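Local structure of type IV pilus assembly protein PilF (Pseudomonas aeruginosa, 2HO1) at residues 80-85 / 92-97; 101-106 / 128-133; 114-119 / 147-152; 166-169 / 173-176; 210-215 / 233-238. The protein is an outer membrane lipoprotein that binds PilQ and is essential for its localization and assembly into the dodecameric secretin of the type IV pilus. All coordinates share one frame; numbering follows the deposited sequence. Where two conformers were deposited one is given.

Contact 1. Residues 80-85 / 92-97; sequences VFQTEM and EEYRKA
Gln-82 and Tyr-94 make the polar half of this contact. The phenol OH of Tyr-94 donates to the amide oxygen OE1 of Gln-82 at 2.7 Å. The donor lies in the carbonyl plane, with a C=O...donor angle of 150°. The amide reaches the end of the ring, and the two planes stand 68° apart. CG of Gln-82 lies anti to the backbone N (chi1 165°), and the chain stays extended beyond it. This carries the amide across to the hydroxyl. The other end of the same amide is also held: NE2 bonds to Glu-117. With both ends bonded, the amide has little freedom to flip.

The apolar half is Phe-81 on Glu-93. CE2 of the Phe-81 ring edge lies 3.8 Å from CG of Glu-93, near the ring plane. The methylene of the glutamate does the touching, not its carboxylate. The carboxylate has a partner of its own: OE1 is hydrogen-bonded to His-74.

The backbone adds a helix end. Met-85, a selenomethionine, has positive phi and is the C-prime residue of a Schellman motif. Its N bonds to Gln-82 O at 3.2 Å. The motif ends helix 71-83 just past the residues that touch.

The contact joins helix 71-83 to the next helix, 87-100, in a helical hairpin of the tetratricopeptide (TPR) solenoid. Helix 105-117 packs against both: Phe-114 meets Gln-82, Asn-110 meets Tyr-94, and the rings of Tyr-111 and Tyr-94 meet.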
# COMPACT_ATOMS: atom_id res chain seq x y z
N VAL A 80 19.36 -10.89 14.06
CA VAL A 80 20.59 -11.55 14.47
C VAL A 80 20.86 -12.58 13.36
O VAL A 80 21.92 -12.58 12.76
CB VAL A 80 20.50 -12.31 15.82
CG1 VAL A 80 21.72 -13.25 15.96
CG2 VAL A 80 20.47 -11.32 17.01
N PHE A 81 19.87 -13.42 13.07
CA PHE A 81 20.00 -14.45 12.03
C PHE A 81 20.26 -13.87 10.63
O PHE A 81 21.05 -14.41 9.87
CB PHE A 81 18.75 -15.33 11.99
CG PHE A 81 18.61 -16.23 13.18
CD1 PHE A 81 19.68 -16.98 13.64
CD2 PHE A 81 17.40 -16.34 13.84
CE1 PHE A 81 19.55 -17.81 14.73
CE2 PHE A 81 17.26 -17.17 14.93
CZ PHE A 81 18.34 -17.91 15.38
N GLN A 82 19.54 -12.80 10.31
CA GLN A 82 19.66 -12.14 9.02
C GLN A 82 21.09 -11.68 8.87
O GLN A 82 21.70 -11.82 7.82
CB GLN A 82 18.70 -10.95 8.97
CG GLN A 82 18.91 -9.92 7.87
CD GLN A 82 17.83 -8.82 7.91
OE1 GLN A 82 17.05 -8.75 8.88
NE2 GLN A 82 17.78 -7.99 6.89
N THR A 83 21.63 -11.12 9.94
CA THR A 83 23.01 -10.65 9.94
C THR A 83 24.00 -11.83 9.75
O THR A 83 25.04 -11.69 9.11
CB THR A 83 23.32 -9.91 11.27
OG1 THR A 83 22.38 -8.84 11.45
CG2 THR A 83 24.77 -9.35 11.26
N GLU A 84 23.68 -12.99 10.33
CA GLU A 84 24.54 -14.18 10.17
C GLU A 84 24.27 -14.98 8.90
O GLU A 84 24.72 -16.13 8.79
CB GLU A 84 24.37 -15.14 11.32
CG GLU A 84 24.67 -14.56 12.66
CD GLU A 84 24.48 -15.58 13.76
OE1 GLU A 84 23.64 -16.51 13.60
OE2 GLU A 84 25.17 -15.44 14.78
N MSE A 85 23.53 -14.39 7.97
CA MSE A 85 23.20 -15.05 6.71
C MSE A 85 22.54 -16.41 6.88
O MSE A 85 22.90 -17.39 6.23
CB MSE A 85 24.45 -15.20 5.84
CG MSE A 85 25.09 -13.86 5.48
SE MSE A 85 23.94 -12.74 4.40
CE MSE A 85 24.55 -13.26 2.65
N GLU A 92 11.76 -17.34 9.74
CA GLU A 92 10.90 -17.92 10.78
C GLU A 92 10.71 -16.96 11.98
O GLU A 92 9.63 -16.91 12.59
CB GLU A 92 11.52 -19.21 11.28
CG GLU A 92 10.71 -19.91 12.35
CD GLU A 92 11.37 -21.21 12.76
OE1 GLU A 92 12.22 -21.20 13.66
OE2 GLU A 92 11.05 -22.24 12.14
N GLU A 93 11.75 -16.22 12.34
CA GLU A 93 11.64 -15.31 13.46
C GLU A 93 10.82 -14.07 13.07
O GLU A 93 10.08 -13.55 13.88
CB GLU A 93 13.01 -14.91 13.97
CG GLU A 93 13.70 -15.99 14.82
CD GLU A 93 12.86 -16.43 16.02
OE1 GLU A 93 12.33 -15.56 16.75
OE2 GLU A 93 12.74 -17.65 16.24
N TYR A 94 11.00 -13.59 11.84
CA TYR A 94 10.20 -12.48 11.35
C TYR A 94 8.72 -12.85 11.36
O TYR A 94 7.88 -12.05 11.75
CB TYR A 94 10.64 -12.06 9.95
CG TYR A 94 11.72 -11.00 9.94
CD1 TYR A 94 11.58 -9.83 10.67
CD2 TYR A 94 12.88 -11.17 9.19
CE1 TYR A 94 12.57 -8.86 10.66
CE2 TYR A 94 13.86 -10.20 9.17
CZ TYR A 94 13.70 -9.05 9.91
OH TYR A 94 14.68 -8.09 9.90
N ARG A 95 8.40 -14.08 10.97
CA ARG A 95 7.02 -14.51 10.97
C ARG A 95 6.46 -14.68 12.37
O ARG A 95 5.30 -14.37 12.60
CB ARG A 95 6.85 -15.81 10.17
CG ARG A 95 7.04 -15.62 8.68
CD ARG A 95 6.68 -16.91 8.00
NE ARG A 95 7.17 -17.05 6.64
CZ ARG A 95 6.66 -16.45 5.56
NH1 ARG A 95 5.61 -15.63 5.67
NH2 ARG A 95 7.15 -16.73 4.36
N LYS A 96 7.28 -15.16 13.31
CA LYS A 96 6.79 -15.31 14.68
C LYS A 96 6.54 -13.94 15.28
O LYS A 96 5.61 -13.77 16.05
CB LYS A 96 7.80 -16.07 15.56
CG LYS A 96 7.94 -17.57 15.20
CD LYS A 96 8.86 -18.28 16.18
CE LYS A 96 8.98 -19.76 15.86
NZ LYS A 96 9.88 -20.41 16.86
N ALA A 97 7.38 -12.97 14.95
CA ALA A 97 7.24 -11.61 15.44
C ALA A 97 5.90 -11.01 14.95
O ALA A 97 5.19 -10.36 15.71
CB ALA A 97 8.40 -10.79 14.96

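Contact 2. Residues 101-106 / 128-133; sequences DSRNAR and LLEASQ
Ala-105 and Ala-131 form the tight part of this contact. Their CA atoms are 4.4 Å apart, a spacing allowed by two methyl side chains. CB of Ala-105 sits 3.6 Å from the carbonyl O of Ala-131. In return, CB of Ala-131 lies 3.9 Å from Ala-105 O. Each methyl thus lies against the backbone of the other residue, and both residues are buried.

The other side is looser and holds two waters; the second subunit also packs on it. Arg-103 and Glu-130 meet through CD of the arginine and OE2 of the glutamate, 3.5 Å apart. The charged ends do not pair directly, and guanidinium and carboxylate planes are 57° apart. One water bridges them: it accepts from Arg-103 NH1 and donates to Glu-130 OE2 at 2.9 Å. A second water donates to Arg-103 O at 2.6 Å and weakly to Glu-130 O. The bend of Glu-130 at chi2 (69°) turns its carboxylate toward the arginine chain. Both charged groups have partners across the dimer: Arg-103 forms a salt bridge with Glu-162 of the second subunit, and Glu-130 OE1 bonds to Tyr-125 of the second subunit.

The contact closes TPR 3, assigned to residues 104-133, by bringing its two ends together. Asn-104 is the N-cap of helix 105-117; its OD1 bonds to Val-107 N, while its ND2 bonds to Asp-101 OD2. Helix 121-131 packs back on helix 105-117, where Leu-108 meets Glu-130 and Ala-131. Helix 140-153 packs against helix 121-131, with Val-143 on Ala-131 and Leu-147 on Leu-128.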
# COMPACT_ATOMS: atom_id res chain seq x y z
N ASP A 101 1.55 -9.43 16.39
CA ASP A 101 0.84 -8.29 15.81
C ASP A 101 1.22 -8.18 14.34
O ASP A 101 2.26 -7.65 13.99
CB ASP A 101 1.20 -6.98 16.55
CG ASP A 101 2.70 -6.78 16.73
OD1 ASP A 101 3.49 -7.60 16.18
OD2 ASP A 101 3.09 -5.80 17.41
N SER A 102 0.37 -8.73 13.48
CA SER A 102 0.59 -8.72 12.03
C SER A 102 0.69 -7.33 11.38
O SER A 102 1.08 -7.23 10.21
CB SER A 102 -0.54 -9.48 11.33
OG SER A 102 -1.78 -8.82 11.57
N ARG A 103 0.33 -6.28 12.12
CA ARG A 103 0.36 -4.92 11.56
C ARG A 103 1.41 -3.94 12.11
O ARG A 103 1.33 -2.74 11.85
CB ARG A 103 -1.04 -4.29 11.61
CG ARG A 103 -2.02 -5.08 10.71
CD ARG A 103 -3.37 -4.39 10.46
NE ARG A 103 -4.17 -4.22 11.68
CZ ARG A 103 -4.27 -3.07 12.35
NH1 ARG A 103 -3.63 -1.99 11.92
NH2 ARG A 103 -5.03 -3.01 13.44
N ASN A 104 2.39 -4.49 12.83
CA ASN A 104 3.51 -3.75 13.41
C ASN A 104 4.40 -3.22 12.28
O ASN A 104 5.18 -3.97 11.68
CB ASN A 104 4.34 -4.71 14.28
CG ASN A 104 5.51 -4.04 14.94
OD1 ASN A 104 6.21 -3.25 14.34
ND2 ASN A 104 5.74 -4.37 16.19
N ALA A 105 4.30 -1.93 12.00
CA ALA A 105 5.04 -1.31 10.90
C ALA A 105 6.56 -1.41 10.93
O ALA A 105 7.20 -1.54 9.89
CB ALA A 105 4.63 0.18 10.76
N ARG A 106 7.15 -1.31 12.12
CA ARG A 106 8.59 -1.40 12.23
C ARG A 106 9.07 -2.79 11.79
O ARG A 106 10.00 -2.92 11.00
CB ARG A 106 9.02 -1.13 13.69
CG ARG A 106 10.53 -1.09 13.89
CD ARG A 106 10.89 -0.90 15.38
NE ARG A 106 10.57 -2.10 16.13
CZ ARG A 106 11.35 -3.18 16.15
NH1 ARG A 106 12.52 -3.18 15.49
NH2 ARG A 106 10.99 -4.26 16.85
N LEU A 128 5.60 -4.47 2.78
CA LEU A 128 5.83 -3.04 2.81
C LEU A 128 4.51 -2.25 2.61
O LEU A 128 4.32 -1.21 3.24
CB LEU A 128 6.86 -2.64 1.76
CG LEU A 128 8.26 -3.18 2.10
CD1 LEU A 128 9.17 -3.04 0.87
CD2 LEU A 128 8.84 -2.42 3.33
N LEU A 129 3.62 -2.75 1.75
CA LEU A 129 2.33 -2.10 1.54
C LEU A 129 1.55 -2.10 2.87
O LEU A 129 0.86 -1.14 3.20
CB LEU A 129 1.51 -2.84 0.48
CG LEU A 129 1.87 -2.60 -0.98
CD1 LEU A 129 0.91 -3.36 -1.89
CD2 LEU A 129 1.80 -1.12 -1.27
N GLU A 130 1.66 -3.19 3.63
CA GLU A 130 0.94 -3.23 4.89
C GLU A 130 1.63 -2.26 5.88
O GLU A 130 0.97 -1.56 6.65
CB GLU A 130 0.88 -4.66 5.44
CG GLU A 130 0.29 -4.76 6.84
CD GLU A 130 -1.22 -4.47 6.91
OE1 GLU A 130 -2.03 -5.24 6.34
OE2 GLU A 130 -1.59 -3.44 7.56
N ALA A 131 2.95 -2.20 5.84
CA ALA A 131 3.70 -1.32 6.73
C ALA A 131 3.34 0.14 6.51
O ALA A 131 3.28 0.91 7.45
CB ALA A 131 5.19 -1.48 6.51
N SER A 132 3.13 0.51 5.27
CA SER A 132 2.84 1.90 4.93
C SER A 132 1.56 2.46 5.55
O SER A 132 1.37 3.67 5.60
CB SER A 132 2.80 2.06 3.40
OG SER A 132 1.56 1.64 2.85
N GLN A 133 0.68 1.57 6.02
CA GLN A 133 -0.57 1.98 6.61
C GLN A 133 -0.50 2.64 8.00
O GLN A 133 -1.45 3.33 8.38
CB GLN A 133 -1.53 0.79 6.65
CG GLN A 133 -1.92 0.33 5.24
CD GLN A 133 -2.44 1.51 4.40
OE1 GLN A 133 -3.53 2.00 4.62
NE2 GLN A 133 -1.63 1.98 3.45
O HOH W 1 -3.37 -1.51 8.78
O HOH W 2 0.25 -1.39 9.92

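Contact 3. Residues 114-119 / 147-152; sequences FLYEQK and LGLVSL
Tyr-116 of helix 105-117 packs on Leu-149 and Val-150 of helix 140-153 in a partly buried, mainly apolar contact with one water bridge. The site is near the middle of the chain. CD1 of the Tyr-116 ring lies 3.8 Å from CG2 of Val-150. Farther along the ring, CZ lies 3.9 Å from CB of Leu-149. The leucine runs across the tyrosine, while the valine runs alongside it, pointing the other way. CG of Tyr-116 is anti to the backbone N (chi1 168°), which directs the ring toward helix 140-153.

The two helices are assigned to TPR 3 and TPR 4. Each is the first helix of its repeat. Packing of this kind between the first helices of adjacent repeats is part of how TPR units stack into a superhelix.

At the polar end of the ring, a water links the hydroxyl to Leu-149 O, donating to that oxygen at 3.1 Å. Its 2.5 Å distance from Tyr-116 OH is unusually short, and the exact value is doubtful. Just beyond Tyr-116, helix 105-117 ends in a Schellman motif at Lys-119, whose N bonds to Tyr-116 O at 3.0 Å.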
# COMPACT_ATOMS: atom_id res chain seq x y z
N PHE A 114 14.27 -7.39 4.52
CA PHE A 114 14.91 -8.72 4.49
C PHE A 114 14.49 -9.41 3.18
O PHE A 114 15.33 -9.92 2.41
CB PHE A 114 14.45 -9.56 5.69
CG PHE A 114 14.78 -11.04 5.58
CD1 PHE A 114 16.11 -11.48 5.63
CD2 PHE A 114 13.77 -11.97 5.37
CE1 PHE A 114 16.42 -12.85 5.49
CE2 PHE A 114 14.07 -13.33 5.22
CZ PHE A 114 15.40 -13.77 5.28
N LEU A 115 13.18 -9.41 2.92
CA LEU A 115 12.65 -10.04 1.71
C LEU A 115 13.28 -9.47 0.45
O LEU A 115 13.56 -10.21 -0.50
CB LEU A 115 11.12 -9.93 1.66
CG LEU A 115 10.46 -10.77 2.74
CD1 LEU A 115 8.99 -10.37 2.87
CD2 LEU A 115 10.63 -12.28 2.43
N TYR A 116 13.52 -8.16 0.44
CA TYR A 116 14.16 -7.47 -0.69
C TYR A 116 15.60 -8.01 -0.90
O TYR A 116 16.02 -8.29 -2.03
CB TYR A 116 14.19 -5.96 -0.42
CG TYR A 116 15.06 -5.14 -1.36
CD1 TYR A 116 14.68 -4.92 -2.68
CD2 TYR A 116 16.27 -4.60 -0.94
CE1 TYR A 116 15.46 -4.19 -3.55
CE2 TYR A 116 17.08 -3.86 -1.81
CZ TYR A 116 16.66 -3.66 -3.11
OH TYR A 116 17.42 -2.94 -4.00
N GLU A 117 16.36 -8.15 0.18
CA GLU A 117 17.72 -8.68 0.11
C GLU A 117 17.71 -10.12 -0.39
O GLU A 117 18.67 -10.57 -1.01
CB GLU A 117 18.37 -8.65 1.50
CG GLU A 117 18.77 -7.28 1.97
CD GLU A 117 19.05 -7.22 3.47
OE1 GLU A 117 19.20 -8.28 4.12
OE2 GLU A 117 19.12 -6.10 4.00
N GLN A 118 16.64 -10.86 -0.08
CA GLN A 118 16.51 -12.25 -0.50
C GLN A 118 15.92 -12.37 -1.89
O GLN A 118 15.68 -13.46 -2.37
CB GLN A 118 15.60 -12.98 0.46
CG GLN A 118 16.13 -13.02 1.86
CD GLN A 118 17.32 -13.91 1.95
OE1 GLN A 118 17.25 -15.09 1.56
NE2 GLN A 118 18.44 -13.37 2.46
N LYS A 119 15.66 -11.24 -2.52
CA LYS A 119 15.10 -11.19 -3.87
C LYS A 119 13.68 -11.74 -4.00
O LYS A 119 13.27 -12.17 -5.05
CB LYS A 119 16.08 -11.86 -4.85
CG LYS A 119 17.52 -11.35 -4.60
CD LYS A 119 18.48 -11.50 -5.79
CE LYS A 119 19.94 -11.15 -5.37
NZ LYS A 119 20.12 -9.76 -4.80
N LEU A 147 9.73 0.53 -0.79
CA LEU A 147 8.74 0.29 -1.83
C LEU A 147 9.35 0.75 -3.15
O LEU A 147 9.16 0.11 -4.20
CB LEU A 147 7.45 1.06 -1.52
CG LEU A 147 6.58 0.36 -0.46
CD1 LEU A 147 5.45 1.31 0.02
CD2 LEU A 147 5.97 -0.91 -1.05
N GLY A 148 10.09 1.85 -3.12
CA GLY A 148 10.76 2.32 -4.33
C GLY A 148 11.85 1.37 -4.81
O GLY A 148 11.95 1.07 -6.00
N LEU A 149 12.68 0.88 -3.90
CA LEU A 149 13.74 -0.03 -4.32
C LEU A 149 13.14 -1.32 -4.89
O LEU A 149 13.60 -1.81 -5.94
CB LEU A 149 14.69 -0.33 -3.15
CG LEU A 149 15.53 0.86 -2.67
CD1 LEU A 149 16.06 0.56 -1.30
CD2 LEU A 149 16.68 1.18 -3.62
N VAL A 150 12.11 -1.87 -4.24
CA VAL A 150 11.45 -3.09 -4.73
C VAL A 150 10.85 -2.81 -6.11
O VAL A 150 10.90 -3.65 -7.01
CB VAL A 150 10.33 -3.57 -3.74
CG1 VAL A 150 9.48 -4.68 -4.38
CG2 VAL A 150 10.96 -4.07 -2.43
N SER A 151 10.29 -1.62 -6.30
CA SER A 151 9.70 -1.29 -7.59
C SER A 151 10.76 -1.31 -8.69
O SER A 151 10.49 -1.71 -9.84
CB SER A 151 9.01 0.09 -7.54
OG SER A 151 7.85 0.02 -6.74
N LEU A 152 11.97 -0.87 -8.35
CA LEU A 152 13.07 -0.88 -9.30
C LEU A 152 13.29 -2.30 -9.82
O LEU A 152 13.34 -2.53 -11.02
CB LEU A 152 14.35 -0.37 -8.65
CG LEU A 152 14.86 1.01 -9.05
CD1 LEU A 152 13.75 1.87 -9.60
CD2 LEU A 152 15.53 1.68 -7.87
O HOH W 3 16.68 -1.71 -6.02

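Contact 4. Residues 166-169 / 173-176; sequences KSLR and NQPS
Gln-174 reaches back to Ser-167 and Leu-168 across the turn that links TPR 4 to TPR 5, as the repeats are assigned. Gln-174 holds the N-cap position of helix 175-187, and its partners lie in the last turns of helix 157-170. Its CB starts the contact 4.2 Å from CD2 of Leu-168, on the apolar side of the turn. CG follows anti to the carbonyl carbon (chi1 -56°). The chain then runs extended, so that the amide arrives at Ser-167. CD comes to 3.6 Å from Ser-167 OG, and OE1 to 3.5 Å from the same oxygen.

The tip makes the bond. NE2 donates to Ser-167 OG at 3.0 Å with an N-H...acceptor angle of 148°. The hydroxyl lies tilted 19° out of the amide plane. NE2 also bonds to the carbonyl O of Asn-171 in the linking turn. Ser-167 OG is held a second time, by the carbonyl O of Ser-141 on helix 140-153. The serine therefore joins three parts of the fold: helix 140-153, its own helix 157-170 and the N-cap residue of helix 175-187.

Leu-168 fills the apolar side. Val-177 and Met-181 of helix 175-187 and Tyr-197 of helix 191-202 pack on it. Its CD2 methyl lies 4.1 Å from the backbone O of Gln-174.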
# COMPACT_ATOMS: atom_id res chain seq x y z
N LYS A 166 7.59 10.11 -2.23
CA LYS A 166 6.86 10.06 -0.95
C LYS A 166 7.87 10.00 0.21
O LYS A 166 7.68 10.66 1.26
CB LYS A 166 5.91 8.84 -0.88
CG LYS A 166 4.74 8.85 -1.88
CD LYS A 166 3.79 7.69 -1.62
CE LYS A 166 3.00 7.34 -2.86
NZ LYS A 166 2.10 8.42 -3.38
N SER A 167 8.93 9.22 0.03
CA SER A 167 9.95 9.10 1.08
C SER A 167 10.62 10.47 1.36
O SER A 167 10.82 10.84 2.51
CB SER A 167 11.02 8.09 0.65
OG SER A 167 11.91 7.78 1.70
N LEU A 168 10.97 11.21 0.32
CA LEU A 168 11.63 12.49 0.51
C LEU A 168 10.69 13.56 1.05
O LEU A 168 11.15 14.52 1.66
CB LEU A 168 12.28 12.98 -0.79
CG LEU A 168 13.54 12.21 -1.23
CD1 LEU A 168 13.95 12.61 -2.65
CD2 LEU A 168 14.65 12.49 -0.27
N ARG A 169 9.39 13.41 0.83
CA ARG A 169 8.42 14.38 1.34
C ARG A 169 8.36 14.23 2.85
O ARG A 169 8.20 15.21 3.56
CB ARG A 169 7.04 14.14 0.72
CG ARG A 169 6.26 15.41 0.40
CD ARG A 169 4.84 15.08 -0.05
NE ARG A 169 3.95 16.25 -0.10
CZ ARG A 169 2.62 16.18 -0.19
NH1 ARG A 169 2.01 15.00 -0.23
NH2 ARG A 169 1.88 17.28 -0.23
N ASN A 173 16.09 14.81 4.25
CA ASN A 173 17.50 14.53 4.44
C ASN A 173 17.89 13.06 4.23
O ASN A 173 18.29 12.38 5.18
CB ASN A 173 17.90 15.01 5.84
CG ASN A 173 19.42 14.95 6.07
OD1 ASN A 173 20.20 14.72 5.14
ND2 ASN A 173 19.84 15.17 7.32
N GLN A 174 17.78 12.58 3.00
CA GLN A 174 18.13 11.19 2.69
C GLN A 174 18.95 11.16 1.39
O GLN A 174 18.40 10.97 0.30
CB GLN A 174 16.88 10.32 2.52
CG GLN A 174 15.90 10.30 3.69
CD GLN A 174 14.68 9.39 3.44
OE1 GLN A 174 14.74 8.18 3.66
NE2 GLN A 174 13.59 9.98 2.95
N PRO A 175 20.27 11.37 1.48
CA PRO A 175 21.14 11.36 0.30
C PRO A 175 20.95 10.14 -0.60
O PRO A 175 20.94 10.27 -1.81
CB PRO A 175 22.54 11.41 0.91
CG PRO A 175 22.32 12.21 2.17
CD PRO A 175 21.05 11.59 2.71
N SER A 176 20.80 8.95 -0.01
CA SER A 176 20.63 7.75 -0.80
C SER A 176 19.37 7.76 -1.67
O SER A 176 19.39 7.25 -2.79
CB SER A 176 20.66 6.49 0.08
OG SER A 176 19.50 6.36 0.89

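Contact 5. Residues 210-215 / 233-238; sequences RSLLLG and LQLKRL
Gln-234 O accepts from Leu-238 N at 2.8 Å, an ordinary bond of helix 225-238. The side chain of the same glutamine leads across to Leu-212 on helix 209-221. Its OE1 sits 3.4 Å from CD2 of Leu-212, so a polar oxygen rests on a methyl group. The glutamine chain runs across the leucine rather than alongside it.

Leu-235 makes the apolar half. Its CD1 lies 4.1 Å from CD1 of Leu-212. The Leu-212 methyl also reaches the backbone, with CD1 3.9 Å from Leu-235 N. CG of Leu-235 is anti to its backbone N (chi1 -173°), and this brings its CD1 methyl to the partner helix. On Leu-212, CD2 meets the Gln-234 amide, while CD1 lies against both Gln-234 and Leu-235.

The pair is the helical hairpin of TPR 6, assigned to residues 208-235. Helix 243-249 continues the packing, with Phe-248 on Leu-235. Helix 209-221 also meets helix 175-187, where Leu-214 packs on Leu-179 and Ala-182.

The chemistry across the contact is van der Waals packing, which implies that side-chain shape rather than directional bonding sets how the two helices meet here.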
# COMPACT_ATOMS: atom_id res chain seq x y z
N ARG A 210 29.39 4.33 -8.85
CA ARG A 210 28.12 4.65 -9.47
C ARG A 210 27.79 6.14 -9.45
O ARG A 210 27.52 6.72 -10.49
CB ARG A 210 26.99 3.88 -8.79
CG ARG A 210 25.60 4.20 -9.36
CD ARG A 210 24.49 3.77 -8.43
NE ARG A 210 23.18 4.14 -8.96
CZ ARG A 210 22.05 4.09 -8.27
NH1 ARG A 210 22.08 3.68 -7.02
NH2 ARG A 210 20.91 4.44 -8.83
N SER A 211 27.81 6.75 -8.28
CA SER A 211 27.46 8.16 -8.18
C SER A 211 28.46 9.11 -8.83
O SER A 211 28.05 10.16 -9.34
CB SER A 211 27.21 8.56 -6.72
OG SER A 211 28.36 8.45 -5.92
N LEU A 212 29.74 8.75 -8.84
CA LEU A 212 30.75 9.60 -9.47
C LEU A 212 30.47 9.64 -10.97
O LEU A 212 30.52 10.70 -11.58
CB LEU A 212 32.19 9.08 -9.21
CG LEU A 212 32.68 9.30 -7.78
CD1 LEU A 212 33.94 8.48 -7.50
CD2 LEU A 212 32.92 10.80 -7.54
N LEU A 213 30.14 8.49 -11.55
CA LEU A 213 29.87 8.44 -12.97
C LEU A 213 28.60 9.23 -13.33
O LEU A 213 28.54 9.90 -14.37
CB LEU A 213 29.73 7.01 -13.44
CG LEU A 213 29.52 6.86 -14.95
CD1 LEU A 213 30.77 7.33 -15.70
CD2 LEU A 213 29.21 5.43 -15.28
N LEU A 214 27.59 9.14 -12.46
CA LEU A 214 26.34 9.86 -12.69
C LEU A 214 26.63 11.36 -12.64
O LEU A 214 26.13 12.12 -13.48
CB LEU A 214 25.27 9.49 -11.63
CG LEU A 214 23.95 10.28 -11.60
CD1 LEU A 214 23.28 10.26 -12.99
CD2 LEU A 214 23.00 9.70 -10.53
N GLY A 215 27.42 11.77 -11.66
CA GLY A 215 27.77 13.18 -11.52
C GLY A 215 28.61 13.65 -12.70
O GLY A 215 28.48 14.79 -13.16
N LEU A 233 38.63 12.01 -11.58
CA LEU A 233 39.87 11.83 -10.84
C LEU A 233 39.62 10.89 -9.67
O LEU A 233 40.29 9.86 -9.55
CB LEU A 233 40.36 13.17 -10.30
CG LEU A 233 41.86 13.21 -10.01
CD1 LEU A 233 42.62 12.98 -11.31
CD2 LEU A 233 42.26 14.54 -9.40
N GLN A 234 38.67 11.26 -8.81
CA GLN A 234 38.30 10.45 -7.65
C GLN A 234 37.99 9.05 -8.14
O GLN A 234 38.32 8.07 -7.49
CB GLN A 234 37.08 11.04 -6.94
CG GLN A 234 37.11 10.90 -5.41
CD GLN A 234 35.72 11.02 -4.76
OE1 GLN A 234 34.94 11.92 -5.11
NE2 GLN A 234 35.42 10.13 -3.81
N LEU A 235 37.36 8.96 -9.30
CA LEU A 235 37.00 7.68 -9.87
C LEU A 235 38.19 6.84 -10.33
O LEU A 235 38.19 5.62 -10.16
CB LEU A 235 36.02 7.89 -11.02
CG LEU A 235 35.38 6.65 -11.64
CD1 LEU A 235 34.48 5.95 -10.64
CD2 LEU A 235 34.59 7.06 -12.86
N LYS A 236 39.20 7.47 -10.93
CA LYS A 236 40.38 6.74 -11.40
C LYS A 236 41.22 6.38 -10.19
O LYS A 236 41.87 5.34 -10.16
CB LYS A 236 41.19 7.62 -12.35
N ARG A 237 41.19 7.25 -9.19
CA ARG A 237 41.95 7.08 -7.98
C ARG A 237 41.41 6.04 -7.00
O ARG A 237 42.18 5.24 -6.45
CB ARG A 237 42.02 8.43 -7.27
CG ARG A 237 42.88 8.46 -6.03
CD ARG A 237 42.91 9.86 -5.44
NE ARG A 237 43.94 9.99 -4.41
CZ ARG A 237 45.25 9.83 -4.64
NH1 ARG A 237 45.69 9.54 -5.85
NH2 ARG A 237 46.12 9.97 -3.64
N LEU A 238 40.10 6.04 -6.78
CA LEU A 238 39.50 5.14 -5.80
C LEU A 238 38.81 3.93 -6.35
O LEU A 238 38.60 2.97 -5.63
CB LEU A 238 38.52 5.91 -4.91
CG LEU A 238 39.13 7.17 -4.32
CD1 LEU A 238 38.13 7.89 -3.41
CD2 LEU A 238 40.37 6.78 -3.54

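How the contacts relate
Contacts 1, 4 and 5 are buried; contacts 2 and 3 are partly buried and contain waters. Contacts 1 and 4 each have a direct glutamine hydrogen bond. Contact 5 is packing, with no direct polar bond between its segments. Contacts 2 and 3 bridge polar groups through water. Helix 105-117 serves both contact 2 and contact 3. Contact 3 also touches contact 1 through Gln-82 and Glu-117, and contact 2 through Leu-128 and Leu-147. Contact 2 meets the second subunit most; Lys-166 of contact 4 reaches Gln-133 of the second subunit. Contact 5 is about 38 Å from contact 2 between centres, but its nearest atoms are about 6 Å from those of contacts 3 and 4.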